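Local atomic coordinates of hypothetical protein AQ_1354 (Aquifex aeolicus, PDB entry 1OZ9), a protein that probably acts as a zinc-dependent, single-strand-specific endoribonuclease of the YbeY family in late ribosome quality control and 16S rRNA 3'-end maturation. Residues Leu15-Val20 / Ile89-Ala94; Phe72-Glu77 / Leu84-Ile89. All coordinates share one frame; numbering follows the deposited sequence.

Both contacts use strand 81-90, an inner strand of the four-stranded mixed sheet, and they share I89; their centres lie about 19 Å apart. Contact 2 pairs this strand with the antiparallel edge strand 69-78 in a hairpin. Contact 1 sits where the strand runs out into helix 91-101, and meets there the loop that follows the other edge strand, 10-15. Along the chain, 15-20 comes first, then 72-77, 84-89 and 89-94, so the whole of 72-77 and most of 84-89 fall between the two segments of contact 1. The hairpin passes near the predicted zinc site, whereas contact 1 is structural packing away from it, joining the early loop to the start of a helix.

Contact 1: Leu15-Val20 / Ile89-Ala94; sequences LKKRKV and ISQDTA
Q91 reaches across from the first turn of helix 91-101 and ends between the side chains of K17 and K19. Its CG is anti to the backbone N (chi1 -179°) and the chain stays extended beyond it, which carries CD to 3.6 Å from K17 CB and 3.8 Å from K19 CB. Closer to the helix, Q91 CB packs on K17 CB at 3.7 Å. K17 crosses Q91 at about a right angle, then bends at chi2 (-66°), which turns CD; with the chain extended from there, its CE lies 4.1 Å from D92 OD1. The ammonium stops short of a salt bridge, with K17 NZ 4.6 Å from D92 OD1, a distance at which attraction is probably modest. An alanine in place of Q91 would probably open a gap between K17 and K19 and leave the loop less tightly packed against the helix start.

Behind Q91, S90 is the N-cap: S90 OG accepts from T93 N at 3.3 Å, nearly straight at 167°. D50 braces this end, taking bonds from S90 OG and T93 OG1 on its OD1, while its backbone N binds D92 OD2. The loop itself is tied to strand 41-48 by backbone bonds of K16 and K17 with I47, V20 packs on helix 22-35, and A94 and K19 touch L105 of helix 105-120.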
loop_
_atom_site.group_PDB
_atom_site.type_symbol
_atom_site.label_atom_id
_atom_site.label_comp_id
_atom_site.label_asym_id
_atom_site.label_seq_id
_atom_site.Cartn_x
_atom_site.Cartn_y
_atom_site.Cartn_z
ATOM N N LEU A 15 9.110 8.075 5.885
ATOM C CA LEU A 15 8.801 7.432 7.167
ATOM C C LEU A 15 8.706 8.426 8.298
ATOM O O LEU A 15 9.686 9.148 8.601
ATOM C CB LEU A 15 9.886 6.401 7.531
ATOM C CG LEU A 15 10.270 5.377 6.447
ATOM C CD1 LEU A 15 11.440 4.494 6.873
ATOM C CD2 LEU A 15 9.080 4.504 6.121
ATOM N N LYS A 16 7.527 8.489 8.898
ATOM C CA LYS A 16 7.356 9.203 10.160
ATOM C C LYS A 16 7.602 8.165 11.252
ATOM O O LYS A 16 8.159 8.471 12.296
ATOM C CB LYS A 16 5.943 9.793 10.298
ATOM C CG LYS A 16 5.761 10.589 11.612
ATOM C CD LYS A 16 4.376 11.223 11.779
ATOM C CE LYS A 16 4.337 12.005 13.083
ATOM N NZ LYS A 16 3.219 12.991 13.139
ATOM N N LYS A 17 7.177 6.929 11.009
ATOM C CA LYS A 17 7.405 5.815 11.944
ATOM C C LYS A 17 8.431 4.893 11.286
ATOM O O LYS A 17 8.333 4.622 10.087
ATOM C CB LYS A 17 6.101 5.085 12.210
ATOM C CG LYS A 17 5.173 5.886 13.064
ATOM C CD LYS A 17 5.753 6.072 14.462
ATOM C CE LYS A 17 4.652 6.418 15.454
ATOM N NZ LYS A 17 5.145 6.714 16.846
ATOM N N ARG A 18 9.424 4.446 12.054
ATOM C CA ARG A 18 10.618 3.843 11.474
ATOM C C ARG A 18 11.078 2.466 11.905
ATOM O O ARG A 18 12.276 2.156 11.782
ATOM C CB ARG A 18 11.779 4.802 11.742
ATOM C CG ARG A 18 11.487 6.207 11.279
ATOM C CD ARG A 18 12.669 7.098 11.372
ATOM N NE ARG A 18 12.302 8.494 11.562
ATOM C CZ ARG A 18 12.228 9.359 10.586
ATOM N NH1 ARG A 18 12.496 8.971 9.348
ATOM N NH2 ARG A 18 11.897 10.616 10.843
ATOM N N LYS A 19 10.158 1.645 12.412
ATOM C CA LYS A 19 10.522 0.324 12.893
ATOM C C LYS A 19 10.933 -0.620 11.765
ATOM O O LYS A 19 11.736 -1.531 11.975
ATOM C CB LYS A 19 9.388 -0.290 13.745
ATOM C CG LYS A 19 9.914 -1.063 14.892
ATOM C CD LYS A 19 8.924 -1.222 16.047
ATOM C CE LYS A 19 9.585 -2.091 17.110
ATOM N NZ LYS A 19 8.937 -2.224 18.451
ATOM N N VAL A 20 10.410 -0.376 10.575
ATOM C CA VAL A 20 10.759 -1.148 9.389
ATOM C C VAL A 20 11.704 -0.328 8.504
ATOM O O VAL A 20 11.444 0.848 8.193
ATOM C CB VAL A 20 9.489 -1.534 8.603
ATOM C CG1 VAL A 20 9.834 -2.222 7.266
ATOM C CG2 VAL A 20 8.553 -2.401 9.476
ATOM N N ILE A 89 0.299 3.974 5.346
ATOM C CA ILE A 89 0.108 2.873 6.274
ATOM C C ILE A 89 0.380 3.341 7.692
ATOM O O ILE A 89 1.326 4.096 7.916
ATOM C CB ILE A 89 1.137 1.783 5.918
ATOM C CG1 ILE A 89 0.713 1.137 4.594
ATOM C CG2 ILE A 89 1.270 0.755 7.072
ATOM C CD1 ILE A 89 1.766 0.226 3.955
ATOM N N SER A 90 -0.429 2.909 8.640
ATOM C CA SER A 90 -0.156 3.258 10.022
ATOM C C SER A 90 0.625 2.123 10.656
ATOM O O SER A 90 0.145 0.981 10.748
ATOM C CB SER A 90 -1.435 3.451 10.838
ATOM O OG SER A 90 -1.075 3.565 12.229
ATOM N N GLN A 91 1.824 2.443 11.112
ATOM C CA GLN A 91 2.597 1.471 11.857
ATOM C C GLN A 91 1.867 1.012 13.114
ATOM O O GLN A 91 1.959 -0.144 13.490
ATOM C CB GLN A 91 3.974 2.050 12.238
ATOM C CG GLN A 91 4.824 1.052 12.988
ATOM C CD GLN A 91 6.158 1.661 13.406
ATOM O OE1 GLN A 91 6.360 2.043 14.571
ATOM N NE2 GLN A 91 7.053 1.748 12.466
ATOM N N ASP A 92 1.179 1.932 13.787
ATOM C CA ASP A 92 0.467 1.610 15.017
ATOM C C ASP A 92 -0.555 0.506 14.785
ATOM O O ASP A 92 -0.656 -0.450 15.560
ATOM C CB ASP A 92 -0.306 2.812 15.533
ATOM C CG ASP A 92 0.583 3.927 16.033
ATOM O OD1 ASP A 92 1.787 3.681 16.348
ATOM O OD2 ASP A 92 0.136 5.089 16.146
ATOM N N THR A 93 -1.354 0.667 13.741
ATOM C CA THR A 93 -2.377 -0.318 13.462
ATOM C C THR A 93 -1.756 -1.579 12.930
ATOM O O THR A 93 -2.178 -2.656 13.310
ATOM C CB THR A 93 -3.434 0.245 12.491
ATOM O OG1 THR A 93 -4.224 1.199 13.205
ATOM C CG2 THR A 93 -4.452 -0.849 12.093
ATOM N N ALA A 94 -0.745 -1.442 12.070
ATOM C CA ALA A 94 -0.038 -2.599 11.525
ATOM C C ALA A 94 0.513 -3.480 12.663
ATOM O O ALA A 94 0.438 -4.713 12.603
ATOM C CB ALA A 94 1.115 -2.124 10.602
#

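Contact 2: Phe72-Glu77 / Leu84-Ile89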
loop_
_atom_site.group_PDB
_atom_site.type_symbol
_atom_site.label_atom_id
_atom_site.label_comp_id
_atom_site.label_asym_id
_atom_site.label_seq_id
_atom_site.Cartn_x
_atom_site.Cartn_y
_atom_site.Cartn_z
ATOM N N PHE A 72 -4.371 6.699 -2.253
ATOM C CA PHE A 72 -4.860 7.942 -2.855
ATOM C C PHE A 72 -4.380 8.082 -4.297
ATOM O O PHE A 72 -3.221 8.408 -4.514
ATOM C CB PHE A 72 -4.336 9.151 -2.062
ATOM C CG PHE A 72 -4.684 9.113 -0.598
ATOM C CD1 PHE A 72 -3.814 8.572 0.320
ATOM C CD2 PHE A 72 -5.901 9.560 -0.158
ATOM C CE1 PHE A 72 -4.154 8.496 1.667
ATOM C CE2 PHE A 72 -6.237 9.500 1.199
ATOM C CZ PHE A 72 -5.355 8.986 2.101
ATOM N N PRO A 73 -5.243 7.833 -5.279
ATOM C CA PRO A 73 -4.841 7.972 -6.688
ATOM C C PRO A 73 -4.606 9.405 -7.092
ATOM O O PRO A 73 -5.321 10.311 -6.657
ATOM C CB PRO A 73 -6.054 7.428 -7.452
ATOM C CG PRO A 73 -7.211 7.717 -6.533
ATOM C CD PRO A 73 -6.636 7.359 -5.151
ATOM N N MET A 74 -3.592 9.610 -7.929
ATOM C CA MET A 74 -3.288 10.912 -8.471
ATOM C C MET A 74 -3.563 10.742 -9.966
ATOM O O MET A 74 -4.690 10.997 -10.454
ATOM C CB MET A 74 -1.822 11.267 -8.216
ATOM C CG MET A 74 -1.504 11.563 -6.759
ATOM S SD MET A 74 -2.348 13.055 -6.090
ATOM C CE MET A 74 -2.757 12.513 -4.464
ATOM N N GLY A 75 -2.546 10.300 -10.699
ATOM C CA GLY A 75 -2.756 9.933 -12.093
ATOM C C GLY A 75 -2.186 10.869 -13.133
ATOM O O GLY A 75 -2.184 10.532 -14.309
ATOM N N GLU A 76 -1.715 12.038 -12.720
ATOM C CA GLU A 76 -1.196 13.004 -13.686
ATOM C C GLU A 76 -0.071 12.364 -14.490
ATOM O O GLU A 76 0.681 11.558 -13.963
ATOM C CB GLU A 76 -0.679 14.262 -12.967
ATOM C CG GLU A 76 -0.356 15.384 -13.939
ATOM C CD GLU A 76 -0.258 16.757 -13.280
ATOM O OE1 GLU A 76 -0.069 16.820 -12.050
ATOM O OE2 GLU A 76 -0.363 17.770 -14.005
ATOM N N GLU A 77 0.038 12.713 -15.762
ATOM C CA GLU A 77 1.087 12.166 -16.631
ATOM C C GLU A 77 1.976 13.284 -17.130
ATOM O O GLU A 77 1.475 14.368 -17.392
ATOM C CB GLU A 77 0.467 11.499 -17.882
ATOM C CG GLU A 77 -0.366 10.266 -17.562
ATOM C CD GLU A 77 -1.106 9.736 -18.801
ATOM O OE1 GLU A 77 -0.572 9.875 -19.930
ATOM O OE2 GLU A 77 -2.230 9.189 -18.641
ATOM N N LEU A 84 1.204 7.398 -10.009
ATOM C CA LEU A 84 0.121 6.495 -9.623
ATOM C C LEU A 84 -0.584 7.026 -8.403
ATOM O O LEU A 84 -1.830 7.048 -8.345
ATOM C CB LEU A 84 0.635 5.113 -9.303
ATOM C CG LEU A 84 1.273 4.218 -10.355
ATOM C CD1 LEU A 84 1.354 2.795 -9.738
ATOM C CD2 LEU A 84 0.479 4.258 -11.689
ATOM N N GLY A 85 0.209 7.475 -7.430
ATOM C CA GLY A 85 -0.359 8.088 -6.254
ATOM C C GLY A 85 0.293 7.602 -4.980
ATOM O O GLY A 85 1.446 7.133 -4.997
ATOM N N ASP A 86 -0.445 7.708 -3.881
ATOM C CA ASP A 86 0.124 7.415 -2.570
ATOM C C ASP A 86 -0.502 6.239 -1.855
ATOM O O ASP A 86 -1.705 6.034 -1.933
ATOM C CB ASP A 86 -0.094 8.602 -1.626
ATOM C CG ASP A 86 0.442 9.896 -2.184
ATOM O OD1 ASP A 86 1.462 9.848 -2.879
ATOM O OD2 ASP A 86 -0.121 10.990 -1.990
ATOM N N VAL A 87 0.325 5.544 -1.087
ATOM C CA VAL A 87 -0.152 4.499 -0.164
ATOM C C VAL A 87 0.309 4.947 1.214
ATOM O O VAL A 87 1.494 5.231 1.401
ATOM C CB VAL A 87 0.461 3.144 -0.446
ATOM C CG1 VAL A 87 0.090 2.169 0.657
ATOM C CG2 VAL A 87 -0.069 2.603 -1.804
ATOM N N VAL A 88 -0.616 5.036 2.169
ATOM C CA VAL A 88 -0.282 5.503 3.512
ATOM C C VAL A 88 -0.660 4.387 4.494
ATOM O O VAL A 88 -1.824 3.955 4.505
ATOM C CB VAL A 88 -1.112 6.759 3.855
ATOM C CG1 VAL A 88 -0.784 7.272 5.278
ATOM C CG2 VAL A 88 -0.870 7.851 2.818
ATOM N N ILE A 89 0.299 3.974 5.346
ATOM C CA ILE A 89 0.108 2.873 6.274
ATOM C C ILE A 89 0.380 3.341 7.692
ATOM O O ILE A 89 1.326 4.096 7.916
ATOM C CB ILE A 89 1.137 1.783 5.918
ATOM C CG1 ILE A 89 0.713 1.137 4.594
ATOM C CG2 ILE A 89 1.270 0.755 7.072
ATOM C CD1 ILE A 89 1.766 0.226 3.955
#
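F72 and D86 form an antiparallel hydrogen-bonded pair, gripped from both sides: F72 N gives to D86 O at 2.8 Å, and D86 N returns a bond to F72 O at 2.9 Å. The two runs are nearly opposed, the directions of 72-75 and 84-88 lying 167° apart. One step on, P73 faces G85 as a non-hydrogen-bonded pair, where G85 CA approaches F72 O at 3.4 Å in a CA-H...O contact. The last bond runs from M74 N to L84 O, 3.1 Å long. Beyond it G75 interrupts the pairing, which resumes outside 84-89 with a backbone bond between E76 and I83.

G85 suits this spot because a CB would point at the partner strand and run into F72 O. M74 packs over that bare backbone, its CG 3.7 Å from G85 CA. Its chain then bends at chi2 (-65°) and again at chi3, bringing CE to 3.9 Å from D86 OD2. F72 and D86 send their side chains to the same face of the sheet. F72 has CG anti to its carbonyl carbon (chi1 -56°), and its ring meets V88 at the edge: CE1 is 3.5 Å from V88 CG2, near the ring plane.

The contact joins the two strands of the hairpin 69-78/81-90. In the metalloproteinase-type fold the antiparallel edge strand borders the active-site cleft; consistent with that, the side chain of P73 is about 7 Å from that of H119, a predicted zinc ligand. The Y60 ring of helix 50-61 meets that of F72 edge-to-face, strand 41-48 pairs with 81-90 on its other side through bonds of L84, G85 and V87, and V87 packs on L120 of helix 105-120.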